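Local structure of alpha-hemoglobin-stabilizing protein (Homo sapiens, 1Z8U) at residues V41-Y52 with L70-F81. The protein acts as a chaperone that binds free alpha-hemoglobin and keeps it from aggregating and precipitating during erythroid cell development. The protein carries 1 engineered substitution. Residues are numbered along the deposited sequence; the frame is centred on the assembly and turned at random.
Sequences VEDWMNFYINYY and LRQELNTLANPF
M45 lies over the flank of L74 and reaches on to A78, in the middle of a seam where helices 34-52 and 60-86 run antiparallel but splayed. The short axes pass 10.3 Å apart, their directions differing by 150°, with room for one layer of apolar side chains that slide past one another. M45 SD rests 3.8 Å from L74 CB; the chain then bends at its last torsion (chi3 -96°), which swings CE to 3.7 Å from A78 CB. Methionine suits this place because its flexible thioether can follow a neighbouring helix, and alanine because its lone methyl leaves room for M45 CE and for V41 CG1, 3.9 Å from A78 CB. With M45 cut back to an alanine, a gap is likely to open beside L74, leaving V41 as the main neighbour of the A78 methyl across the seam.

V41 divides its two branches: with CG1 anti to the backbone N (chi1 179°) and turned to A78, CG2 is left to touch F81 CE2 at 3.8 Å. At the other end the branched tip of L70 brings CD2 to 3.9 Å from Y52 CD2, while L74 CD1 touches both Y48 CB and I49 CG1. The tyrosines offer carbon here and hydroxyls to E17, Y48 OH only weakly, which ties them to helix 5-23 and completes a three-helix bundle.

The charged groups meeting across the seam lie at one margin. R71 is long enough to lay a guanidinium face over I49 CD1 while its charge stays at the surface; E42 OE1 stands 3.8 Å from R71 NH2, well out of that plane, a long salt bridge of charge alone. Apolar burial thus probably dominates in joining helix 34-52, whose D43 and F47 meet the assembly's other protein chain, to helix 60-86.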
loop_
_atom_site.group_PDB
_atom_site.type_symbol
_atom_site.label_atom_id
_atom_site.label_comp_id
_atom_site.label_asym_id
_atom_site.label_seq_id
_atom_site.Cartn_x
_atom_site.Cartn_y
_atom_site.Cartn_z
ATOM N N VAL A 41 3.122 8.032 2.505
ATOM C CA VAL A 41 1.897 8.806 2.734
ATOM C C VAL A 41 1.471 9.610 1.513
ATOM O O VAL A 41 0.291 9.625 1.167
ATOM C CB VAL A 41 2.034 9.752 3.965
ATOM C CG1 VAL A 41 0.736 10.560 4.173
ATOM C CG2 VAL A 41 2.327 8.932 5.215
ATOM N N GLU A 42 2.407 10.270 0.840
ATOM C CA GLU A 42 2.016 11.031 -0.336
ATOM C C GLU A 42 1.456 10.099 -1.399
ATOM O O GLU A 42 0.554 10.492 -2.140
ATOM C CB GLU A 42 3.180 11.838 -0.902
ATOM C CG GLU A 42 2.852 13.331 -1.063
ATOM C CD GLU A 42 1.842 13.636 -2.165
ATOM O OE1 GLU A 42 1.421 14.813 -2.285
ATOM O OE2 GLU A 42 1.473 12.705 -2.910
ATOM N N ASP A 43 1.976 8.870 -1.477
ATOM C CA ASP A 43 1.456 7.905 -2.448
ATOM C C ASP A 43 0.023 7.564 -2.053
ATOM O O ASP A 43 -0.868 7.463 -2.903
ATOM C CB ASP A 43 2.305 6.635 -2.479
ATOM C CG ASP A 43 3.576 6.800 -3.295
ATOM O OD1 ASP A 43 4.406 5.873 -3.294
ATOM O OD2 ASP A 43 3.749 7.848 -3.947
ATOM N N TRP A 44 -0.202 7.407 -0.754
ATOM C CA TRP A 44 -1.539 7.114 -0.259
ATOM C C TRP A 44 -2.492 8.257 -0.580
ATOM O O TRP A 44 -3.658 8.024 -0.887
ATOM C CB TRP A 44 -1.521 6.884 1.247
ATOM C CG TRP A 44 -0.825 5.626 1.651
ATOM C CD1 TRP A 44 -0.579 4.532 0.869
ATOM C CD2 TRP A 44 -0.351 5.298 2.961
ATOM N NE1 TRP A 44 0.017 3.545 1.613
ATOM C CE2 TRP A 44 0.169 3.989 2.901
ATOM C CE3 TRP A 44 -0.319 5.986 4.184
ATOM C CZ2 TRP A 44 0.718 3.350 4.021
ATOM C CZ3 TRP A 44 0.225 5.352 5.293
ATOM C CH2 TRP A 44 0.737 4.046 5.205
ATOM N N MET A 45 -2.008 9.495 -0.512
ATOM C CA MET A 45 -2.877 10.628 -0.830
ATOM C C MET A 45 -3.083 10.737 -2.338
ATOM O O MET A 45 -4.205 10.922 -2.800
ATOM C CB MET A 45 -2.319 11.933 -0.242
ATOM C CG MET A 45 -2.431 11.960 1.276
ATOM S SD MET A 45 -2.025 13.530 2.039
ATOM C CE MET A 45 -0.318 13.262 2.491
ATOM N N ASN A 46 -2.009 10.604 -3.110
ATOM C CA ASN A 46 -2.145 10.647 -4.562
ATOM C C ASN A 46 -3.224 9.625 -4.895
ATOM O O ASN A 46 -4.169 9.901 -5.630
ATOM C CB ASN A 46 -0.826 10.253 -5.242
ATOM C CG ASN A 46 0.212 11.361 -5.194
ATOM O OD1 ASN A 46 1.365 11.172 -5.594
ATOM N ND2 ASN A 46 -0.192 12.528 -4.710
ATOM N N PHE A 47 -3.067 8.443 -4.309
ATOM C CA PHE A 47 -3.985 7.328 -4.483
ATOM C C PHE A 47 -5.450 7.738 -4.304
ATOM O O PHE A 47 -6.259 7.519 -5.197
ATOM C CB PHE A 47 -3.602 6.207 -3.494
ATOM C CG PHE A 47 -4.669 5.173 -3.298
ATOM C CD1 PHE A 47 -5.011 4.756 -2.014
ATOM C CD2 PHE A 47 -5.361 4.643 -4.389
ATOM C CE1 PHE A 47 -6.029 3.831 -1.810
ATOM C CE2 PHE A 47 -6.382 3.718 -4.201
ATOM C CZ PHE A 47 -6.720 3.309 -2.908
ATOM N N TYR A 48 -5.790 8.314 -3.151
ATOM C CA TYR A 48 -7.166 8.750 -2.885
ATOM C C TYR A 48 -7.640 9.792 -3.890
ATOM O O TYR A 48 -8.771 9.744 -4.371
ATOM C CB TYR A 48 -7.295 9.336 -1.478
ATOM C CG TYR A 48 -7.511 8.306 -0.404
ATOM C CD1 TYR A 48 -6.591 7.274 -0.212
ATOM C CD2 TYR A 48 -8.628 8.365 0.436
ATOM C CE1 TYR A 48 -6.772 6.325 0.792
ATOM C CE2 TYR A 48 -8.820 7.415 1.452
ATOM C CZ TYR A 48 -7.879 6.400 1.622
ATOM O OH TYR A 48 -8.017 5.483 2.635
ATOM N N ILE A 49 -6.776 10.742 -4.204
ATOM C CA ILE A 49 -7.145 11.771 -5.153
ATOM C C ILE A 49 -7.463 11.142 -6.501
ATOM O O ILE A 49 -8.544 11.351 -7.045
ATOM C CB ILE A 49 -6.017 12.794 -5.312
ATOM C CG1 ILE A 49 -5.892 13.614 -4.033
ATOM C CG2 ILE A 49 -6.291 13.703 -6.488
ATOM C CD1 ILE A 49 -4.689 14.515 -4.027
ATOM N N ASN A 50 -6.531 10.359 -7.032
ATOM C CA ASN A 50 -6.733 9.719 -8.325
ATOM C C ASN A 50 -7.941 8.797 -8.299
ATOM O O ASN A 50 -8.503 8.474 -9.342
ATOM C CB ASN A 50 -5.488 8.934 -8.732
ATOM C CG ASN A 50 -4.227 9.798 -8.758
ATOM O OD1 ASN A 50 -3.164 9.354 -9.205
ATOM N ND2 ASN A 50 -4.337 11.034 -8.269
ATOM N N TYR A 51 -8.345 8.377 -7.103
ATOM C CA TYR A 51 -9.501 7.498 -6.970
ATOM C C TYR A 51 -10.784 8.299 -7.100
ATOM O O TYR A 51 -11.579 8.071 -8.010
ATOM C CB TYR A 51 -9.507 6.779 -5.613
ATOM C CG TYR A 51 -10.800 6.025 -5.334
ATOM C CD1 TYR A 51 -11.645 6.411 -4.293
ATOM C CD2 TYR A 51 -11.183 4.932 -6.124
ATOM C CE1 TYR A 51 -12.847 5.720 -4.038
ATOM C CE2 TYR A 51 -12.372 4.239 -5.882
ATOM C CZ TYR A 51 -13.199 4.633 -4.837
ATOM O OH TYR A 51 -14.358 3.930 -4.571
ATOM N N TYR A 52 -10.979 9.231 -6.171
ATOM C CA TYR A 52 -12.161 10.073 -6.157
ATOM C C TYR A 52 -12.222 11.003 -7.344
ATOM O O TYR A 52 -13.198 11.713 -7.512
ATOM C CB TYR A 52 -12.215 10.891 -4.872
ATOM C CG TYR A 52 -12.612 10.076 -3.675
ATOM C CD1 TYR A 52 -13.856 9.446 -3.625
ATOM C CD2 TYR A 52 -11.748 9.921 -2.597
ATOM C CE1 TYR A 52 -14.229 8.683 -2.533
ATOM C CE2 TYR A 52 -12.108 9.158 -1.495
ATOM C CZ TYR A 52 -13.350 8.546 -1.468
ATOM O OH TYR A 52 -13.727 7.825 -0.363
ATOM N N LEU A 70 -10.379 18.069 -0.917
ATOM C CA LEU A 70 -10.026 16.755 -0.393
ATOM C C LEU A 70 -8.555 16.756 0.016
ATOM O O LEU A 70 -8.231 16.565 1.192
ATOM C CB LEU A 70 -10.274 15.673 -1.452
ATOM C CG LEU A 70 -9.741 14.264 -1.155
ATOM C CD1 LEU A 70 -10.424 13.676 0.080
ATOM C CD2 LEU A 70 -9.970 13.387 -2.374
ATOM N N ARG A 71 -7.672 16.979 -0.955
ATOM C CA ARG A 71 -6.244 17.008 -0.680
ATOM C C ARG A 71 -5.922 17.924 0.502
ATOM O O ARG A 71 -5.059 17.595 1.319
ATOM C CB ARG A 71 -5.464 17.448 -1.922
ATOM C CG ARG A 71 -4.001 17.741 -1.642
ATOM C CD ARG A 71 -3.180 17.802 -2.915
ATOM N NE ARG A 71 -2.644 16.491 -3.270
ATOM C CZ ARG A 71 -2.001 16.221 -4.402
ATOM N NH1 ARG A 71 -1.810 17.177 -5.305
ATOM N NH2 ARG A 71 -1.546 14.993 -4.630
ATOM N N GLN A 72 -6.612 19.063 0.596
ATOM C CA GLN A 72 -6.398 19.999 1.702
ATOM C C GLN A 72 -6.688 19.290 3.022
ATOM O O GLN A 72 -5.968 19.466 4.007
ATOM C CB GLN A 72 -7.332 21.213 1.604
ATOM C CG GLN A 72 -6.741 22.562 1.976
ATOM C CD GLN A 72 -6.725 22.779 3.490
ATOM O OE1 GLN A 72 -5.679 23.081 4.072
ATOM N NE2 GLN A 72 -7.880 22.618 4.132
ATOM N N GLU A 73 -7.753 18.492 3.028
ATOM C CA GLU A 73 -8.170 17.757 4.216
ATOM C C GLU A 73 -7.314 16.529 4.501
ATOM O O GLU A 73 -6.993 16.249 5.658
ATOM C CB GLU A 73 -9.638 17.346 4.088
ATOM C CG GLU A 73 -10.607 18.522 4.047
ATOM C CD GLU A 73 -10.594 19.348 5.326
ATOM O OE1 GLU A 73 -11.301 20.378 5.372
ATOM O OE2 GLU A 73 -9.884 18.974 6.285
ATOM N N LEU A 74 -6.949 15.796 3.453
ATOM C CA LEU A 74 -6.122 14.609 3.620
ATOM C C LEU A 74 -4.833 14.990 4.340
ATOM O O LEU A 74 -4.327 14.242 5.177
ATOM C CB LEU A 74 -5.808 13.991 2.258
ATOM C CG LEU A 74 -7.022 13.377 1.560
ATOM C CD1 LEU A 74 -6.688 13.054 0.120
ATOM C CD2 LEU A 74 -7.462 12.135 2.305
ATOM N N ASN A 75 -4.320 16.172 4.016
ATOM C CA ASN A 75 -3.100 16.682 4.626
ATOM C C ASN A 75 -3.319 16.977 6.102
ATOM O O ASN A 75 -2.452 16.716 6.931
ATOM C CB ASN A 75 -2.659 17.962 3.920
ATOM C CG ASN A 75 -2.386 17.751 2.448
ATOM O OD1 ASN A 75 -2.078 18.695 1.720
ATOM N ND2 ASN A 75 -2.498 16.510 1.997
ATOM N N THR A 76 -4.487 17.520 6.425
ATOM C CA THR A 76 -4.819 17.861 7.803
ATOM C C THR A 76 -4.810 16.632 8.715
ATOM O O THR A 76 -4.552 16.745 9.917
ATOM C CB THR A 76 -6.198 18.553 7.883
ATOM O OG1 THR A 76 -6.224 19.660 6.971
ATOM C CG2 THR A 76 -6.458 19.070 9.294
ATOM N N LEU A 77 -5.098 15.463 8.150
ATOM C CA LEU A 77 -5.087 14.228 8.926
ATOM C C LEU A 77 -3.677 13.655 8.918
ATOM O O LEU A 77 -3.179 13.180 9.937
ATOM C CB LEU A 77 -6.055 13.203 8.328
ATOM C CG LEU A 77 -7.552 13.357 8.608
ATOM C CD1 LEU A 77 -8.038 14.711 8.124
ATOM C CD2 LEU A 77 -8.312 12.242 7.915
ATOM N N ALA A 78 -3.038 13.720 7.754
ATOM C CA ALA A 78 -1.687 13.205 7.569
ATOM C C ALA A 78 -0.642 13.920 8.416
ATOM O O ALA A 78 0.320 13.303 8.872
ATOM C CB ALA A 78 -1.304 13.290 6.095
ATOM N N ASN A 79 -0.831 15.221 8.617
ATOM C CA ASN A 79 0.108 16.021 9.396
ATOM C C ASN A 79 0.284 15.518 10.825
ATOM O O ASN A 79 1.411 15.383 11.305
ATOM C CB ASN A 79 -0.329 17.484 9.406
ATOM C CG ASN A 79 -0.230 18.126 8.039
ATOM O OD1 ASN A 79 0.822 18.084 7.395
ATOM N ND2 ASN A 79 -1.324 18.730 7.588
ATOM N N PRO A 80 -0.825 15.256 11.536
ATOM C CA PRO A 80 -0.692 14.762 12.911
ATOM C C PRO A 80 0.010 13.404 12.885
ATOM O O PRO A 80 0.813 13.085 13.762
ATOM C CB PRO A 80 -2.142 14.652 13.376
ATOM C CG PRO A 80 -2.822 15.741 12.607
ATOM C CD PRO A 80 -2.230 15.579 11.231
ATOM N N PHE A 81 -0.308 12.622 11.853
ATOM C CA PHE A 81 0.258 11.291 11.642
ATOM C C PHE A 81 1.766 11.385 11.479
ATOM O O PHE A 81 2.519 10.702 12.170
ATOM C CB PHE A 81 -0.350 10.661 10.386
ATOM C CG PHE A 81 0.176 9.285 10.072
ATOM C CD1 PHE A 81 -0.352 8.159 10.702
ATOM C CD2 PHE A 81 1.191 9.112 9.133
ATOM C CE1 PHE A 81 0.121 6.882 10.396
ATOM C CE2 PHE A 81 1.671 7.840 8.820
ATOM C CZ PHE A 81 1.136 6.723 9.450
#